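Hypothetical protein Atu0240 (Agrobacterium tumefaciens str. C58, PDB 2GAX) is of unknown function but belongs to the DUF2000 family, whose fold is probably related to that of the PTH2-type peptidyl-tRNA hydrolases. Local coordinates at residues S54-V59 with A116-R121; I9-L14 with Y85-F90. All coordinates share one frame; numbering follows the deposited sequence.

Interaction 1 (S54-V59 with A116-R121)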
# COMPACT_ATOMS: atom_id res chain seq x y z
N SER A 54 7.06 -11.28 -4.98
CA SER A 54 7.96 -10.13 -4.90
C SER A 54 9.32 -10.59 -4.43
O SER A 54 9.42 -11.37 -3.47
CB SER A 54 7.43 -9.06 -3.94
OG SER A 54 8.39 -8.01 -3.79
N ILE A 55 10.36 -10.12 -5.11
CA ILE A 55 11.72 -10.38 -4.68
C ILE A 55 12.16 -9.37 -3.63
O ILE A 55 13.19 -9.55 -2.99
CB ILE A 55 12.70 -10.38 -5.88
CG1 ILE A 55 12.69 -9.02 -6.60
CG2 ILE A 55 12.38 -11.53 -6.80
CD1 ILE A 55 13.76 -8.89 -7.70
N GLN A 56 11.38 -8.30 -3.49
CA GLN A 56 11.72 -7.17 -2.63
C GLN A 56 10.93 -7.23 -1.32
O GLN A 56 9.73 -7.47 -1.34
CB GLN A 56 11.41 -5.88 -3.39
CG GLN A 56 11.85 -4.59 -2.76
CD GLN A 56 11.78 -3.39 -3.71
OE1 GLN A 56 11.53 -3.52 -4.92
NE2 GLN A 56 12.00 -2.21 -3.15
N PRO A 57 11.60 -6.98 -0.16
CA PRO A 57 10.92 -6.94 1.12
C PRO A 57 9.83 -5.87 1.18
O PRO A 57 9.87 -4.88 0.45
CB PRO A 57 12.05 -6.55 2.11
CG PRO A 57 13.27 -6.97 1.45
CD PRO A 57 13.05 -6.71 -0.01
N ILE A 58 8.86 -6.09 2.06
CA ILE A 58 7.71 -5.23 2.20
C ILE A 58 7.53 -4.90 3.68
O ILE A 58 7.27 -5.79 4.51
CB ILE A 58 6.44 -5.92 1.62
CG1 ILE A 58 6.62 -6.19 0.12
CG2 ILE A 58 5.17 -5.11 1.90
CD1 ILE A 58 5.82 -7.37 -0.40
N VAL A 59 7.70 -3.63 4.03
CA VAL A 59 7.53 -3.17 5.42
C VAL A 59 6.09 -2.72 5.68
O VAL A 59 5.56 -1.89 4.95
CB VAL A 59 8.52 -2.02 5.74
CG1 VAL A 59 8.23 -1.42 7.09
CG2 VAL A 59 9.95 -2.52 5.68
N ALA A 116 0.18 2.36 0.01
CA ALA A 116 1.45 1.68 -0.21
C ALA A 116 2.21 2.44 -1.24
O ALA A 116 1.63 3.02 -2.16
CB ALA A 116 1.25 0.25 -0.71
N LEU A 117 3.52 2.37 -1.12
CA LEU A 117 4.40 3.01 -2.09
C LEU A 117 5.68 2.20 -2.26
O LEU A 117 6.07 1.42 -1.38
CB LEU A 117 4.71 4.44 -1.65
CG LEU A 117 5.66 4.71 -0.47
CD1 LEU A 117 6.19 6.16 -0.54
CD2 LEU A 117 5.02 4.42 0.89
N ARG A 118 6.31 2.39 -3.42
CA ARG A 118 7.64 1.90 -3.71
C ARG A 118 8.40 3.09 -4.29
O ARG A 118 8.03 3.62 -5.35
CB ARG A 118 7.60 0.77 -4.73
CG ARG A 118 8.99 0.32 -5.21
CD ARG A 118 8.86 -0.81 -6.22
NE ARG A 118 10.15 -1.44 -6.49
CZ ARG A 118 11.04 -0.98 -7.38
NH1 ARG A 118 10.76 0.10 -8.12
NH2 ARG A 118 12.19 -1.62 -7.54
N ALA A 119 9.46 3.51 -3.60
CA ALA A 119 10.26 4.65 -4.05
C ALA A 119 11.67 4.58 -3.48
O ALA A 119 11.94 3.80 -2.56
CB ALA A 119 9.60 5.95 -3.64
N ASP A 120 12.57 5.41 -4.02
CA ASP A 120 13.94 5.45 -3.51
C ASP A 120 13.93 5.46 -2.00
O ASP A 120 13.19 6.22 -1.37
CB ASP A 120 14.73 6.62 -4.10
CG ASP A 120 15.50 6.24 -5.37
OD1 ASP A 120 16.70 6.59 -5.47
OD2 ASP A 120 14.92 5.57 -6.26
N ARG A 121 14.73 4.58 -1.42
CA ARG A 121 14.66 4.27 0.01
C ARG A 121 14.63 5.49 0.94
O ARG A 121 13.82 5.53 1.88
CB ARG A 121 15.75 3.27 0.41
CG ARG A 121 17.19 3.67 0.06
CD ARG A 121 18.16 2.53 0.34
NE ARG A 121 18.59 1.82 -0.86
CZ ARG A 121 19.86 1.73 -1.27
NH1 ARG A 121 20.83 2.29 -0.56
NH2 ARG A 121 20.16 1.06 -2.38
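Gln56, in the loop that leads into strand 58-63, faces Arg118 near the end of strand 112-120 with 10.0 Å between their CA atoms. The two backbones do not pair directly: strand 4-11 lies between them in the sheet, parallel to 58-63 and antiparallel to 112-120. Two long side chains close the gap. Both leave their backbones with CG anti to N (chi1 -173° in Gln56), and each runs on extended toward the other. Gln56 OE1 lies at the edge of the Arg118 guanidinium, close to its plane, and accepts a fairly straight bond from NE at 2.9 Å and a weak, more bent one from NH2 at 3.3 Å. The amide is turned 78° from the guanidinium, with NE somewhat off the carbonyl plane. In this mixed sheet, consistent with a fold of the PTH2 clan, the bridge thus passes over the central strand, where Thr4 hydrogen-bonds Gln56 NE2. Because Arg118 NE-H needs an acceptor, OE1 rather than NE2 must face it, which sets the amide flip and turns NE2 to Thr4. Arg118 NH2 also forms a salt bridge with a bound phosphate ion, probably from the crystallisation liquor, and its side chain packs against Thr34 and Ile37. Behind Gln56 the loop is tied back by Ser54 OG, which donates to Gln56 O at 2.8 Å, meeting a lone pair of that oxygen within the carbonyl plane.

Interaction 2 (I9-L14 with Y85-F90)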
# COMPACT_ATOMS: atom_id res chain seq x y z
N ILE A 9 1.21 1.38 4.68
CA ILE A 9 0.77 2.08 5.89
C ILE A 9 -0.76 2.00 6.06
O ILE A 9 -1.53 2.49 5.23
CB ILE A 9 1.21 3.58 5.97
CG1 ILE A 9 2.66 3.79 5.54
CG2 ILE A 9 1.02 4.15 7.39
CD1 ILE A 9 2.85 4.18 4.07
N LEU A 10 -1.18 1.40 7.17
CA LEU A 10 -2.59 1.16 7.46
C LEU A 10 -3.09 2.06 8.57
O LEU A 10 -2.33 2.50 9.42
CB LEU A 10 -2.78 -0.31 7.86
CG LEU A 10 -2.31 -1.31 6.79
CD1 LEU A 10 -2.27 -2.72 7.35
CD2 LEU A 10 -3.17 -1.23 5.51
N ARG A 11 -4.38 2.36 8.55
CA ARG A 11 -4.97 3.12 9.66
C ARG A 11 -5.11 2.15 10.83
O ARG A 11 -5.68 1.08 10.67
CB ARG A 11 -6.31 3.75 9.26
CG ARG A 11 -6.70 4.94 10.15
CD ARG A 11 -8.00 5.56 9.72
NE ARG A 11 -9.16 4.71 9.99
CZ ARG A 11 -10.37 4.91 9.47
NH1 ARG A 11 -10.58 5.92 8.64
NH2 ARG A 11 -11.37 4.10 9.77
N ASP A 12 -4.60 2.51 12.01
CA ASP A 12 -4.44 1.51 13.08
C ASP A 12 -5.75 0.97 13.63
O ASP A 12 -5.80 -0.14 14.15
CB ASP A 12 -3.52 1.98 14.21
CG ASP A 12 -2.93 0.82 15.03
OD1 ASP A 12 -2.84 -0.33 14.51
OD2 ASP A 12 -2.55 1.06 16.20
N ASP A 13 -6.83 1.75 13.50
CA ASP A 13 -8.11 1.34 14.10
C ASP A 13 -8.94 0.33 13.30
O ASP A 13 -10.02 -0.08 13.73
CB ASP A 13 -8.93 2.57 14.49
CG ASP A 13 -9.38 3.39 13.30
OD1 ASP A 13 -8.88 3.17 12.18
OD2 ASP A 13 -10.24 4.28 13.49
N LEU A 14 -8.43 -0.09 12.14
CA LEU A 14 -9.13 -1.08 11.31
C LEU A 14 -9.18 -2.45 11.99
O LEU A 14 -8.23 -2.82 12.69
CB LEU A 14 -8.42 -1.24 9.97
CG LEU A 14 -8.32 -0.09 8.97
CD1 LEU A 14 -7.48 -0.54 7.78
CD2 LEU A 14 -9.69 0.38 8.48
N TYR A 85 -6.36 3.56 -0.57
CA TYR A 85 -7.62 2.92 -0.20
C TYR A 85 -8.28 3.82 0.84
O TYR A 85 -7.66 4.14 1.86
CB TYR A 85 -7.31 1.54 0.40
CG TYR A 85 -8.43 0.52 0.40
CD1 TYR A 85 -8.28 -0.72 -0.24
CD2 TYR A 85 -9.65 0.77 1.06
CE1 TYR A 85 -9.31 -1.68 -0.24
CE2 TYR A 85 -10.66 -0.18 1.08
CZ TYR A 85 -10.49 -1.39 0.43
OH TYR A 85 -11.51 -2.32 0.47
N ILE A 86 -9.50 4.27 0.56
CA ILE A 86 -10.25 5.14 1.48
C ILE A 86 -11.38 4.35 2.14
O ILE A 86 -11.79 3.31 1.64
CB ILE A 86 -10.83 6.43 0.79
CG1 ILE A 86 -11.87 6.09 -0.29
CG2 ILE A 86 -9.70 7.29 0.19
CD1 ILE A 86 -12.73 7.28 -0.72
N GLU A 87 -11.86 4.85 3.28
CA GLU A 87 -12.88 4.18 4.08
C GLU A 87 -14.14 3.82 3.30
O GLU A 87 -14.70 2.73 3.47
CB GLU A 87 -13.24 5.05 5.28
CG GLU A 87 -14.04 4.33 6.38
CD GLU A 87 -14.32 5.23 7.57
OE1 GLU A 87 -13.36 5.81 8.12
OE2 GLU A 87 -15.51 5.36 7.95
N GLU A 88 -14.58 4.74 2.44
CA GLU A 88 -15.82 4.57 1.70
C GLU A 88 -15.77 3.39 0.75
O GLU A 88 -16.80 2.87 0.37
CB GLU A 88 -16.19 5.85 0.94
CG GLU A 88 -16.76 6.97 1.79
CD GLU A 88 -15.73 7.73 2.61
OE1 GLU A 88 -14.50 7.49 2.46
OE2 GLU A 88 -16.15 8.59 3.40
N MSE A 89 -14.56 2.96 0.37
CA MSE A 89 -14.41 1.82 -0.53
C MSE A 89 -14.80 0.47 0.09
O MSE A 89 -14.89 -0.54 -0.61
CB MSE A 89 -12.99 1.77 -1.12
CG MSE A 89 -12.76 2.89 -2.11
SE MSE A 89 -10.87 3.15 -2.54
CE MSE A 89 -10.37 1.32 -3.01
N PHE A 90 -15.01 0.46 1.40
CA PHE A 90 -15.55 -0.71 2.11
C PHE A 90 -17.04 -0.93 1.83
O PHE A 90 -17.57 -2.00 2.13
CB PHE A 90 -15.34 -0.56 3.62
CG PHE A 90 -13.94 -0.86 4.08
CD1 PHE A 90 -13.34 -2.07 3.76
CD2 PHE A 90 -13.23 0.05 4.85
CE1 PHE A 90 -12.04 -2.36 4.19
CE2 PHE A 90 -11.93 -0.23 5.28
CZ PHE A 90 -11.34 -1.42 4.95
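A salt-bridge network of Arg11, Asp13 and Glu87 links the end of strand 4-11 to the end of strand 83-86, the outermost strand on its side of the mixed sheet. The two strands run in the same direction with strand 112-120 between them, so the contact spans a neighbouring strand; Arg11 and Glu87 both rest on its Val113. Beyond these strands the chain changes course on each side. Residues 11-14 form a type I beta turn, in which the bond from Leu14 N to Arg11 O is weak, and residues 87-90 open a 3-10 segment, with Phe90 N bonded to Glu87 O at 3.1 Å.

Arg11 bends at chi3 (71°), which swings its guanidinium round to engage both acids. End-on, Arg11 NH1 (2.8 Å) and Arg11 NH2 (3.1 Å) converge on one oxygen, Glu87 OE1. That atom lies almost in the guanidinium plane, while the carboxylate stands perpendicular to it: NH1 reaches the anti lone pair of OE1, whereas NH2 comes in from above the carboxylate plane. Arg11 NE donates to Asp13 OD1 at 2.7 Å, meeting the syn lone pair of that oxygen, which lies somewhat out of the guanidinium plane; this ties the side chain back to its own turn. Two carboxylates thus hold the group from different edges, which restricts its rotation.

A small apolar contact completes the link. Leu14 CD2 meets Phe90 CE2 at 4.0 Å, obliquely to the ring. Helix 16-33 flanks this pair, Lys19 touching Leu14 and Val22 touching Phe90. One face of the Phe90 ring takes a single edge atom of Tyr85, CE2, 4.0 Å above its centre.

In the fold
Interactions 1 and 2 lie on opposite sides of the chain's centre, their own centres about 20 Å apart, yet both belong to one mixed sheet. Along the chain their segments alternate: 9-14, 54-59, 85-90, 116-121. Each contact spans a single intervening strand: interaction 1 reaches across strand 4-11, interaction 2 across strand 112-120. These two strands are neighbours, so the middle strand of one contact supplies a partner to the other. Their segments touch where Leu117 CD2 packs on Ile9 CD1 at 3.9 Å, between two buried residues that take no part in either contact. Polar links at two separate places thus join sequence-distant parts of one sheet.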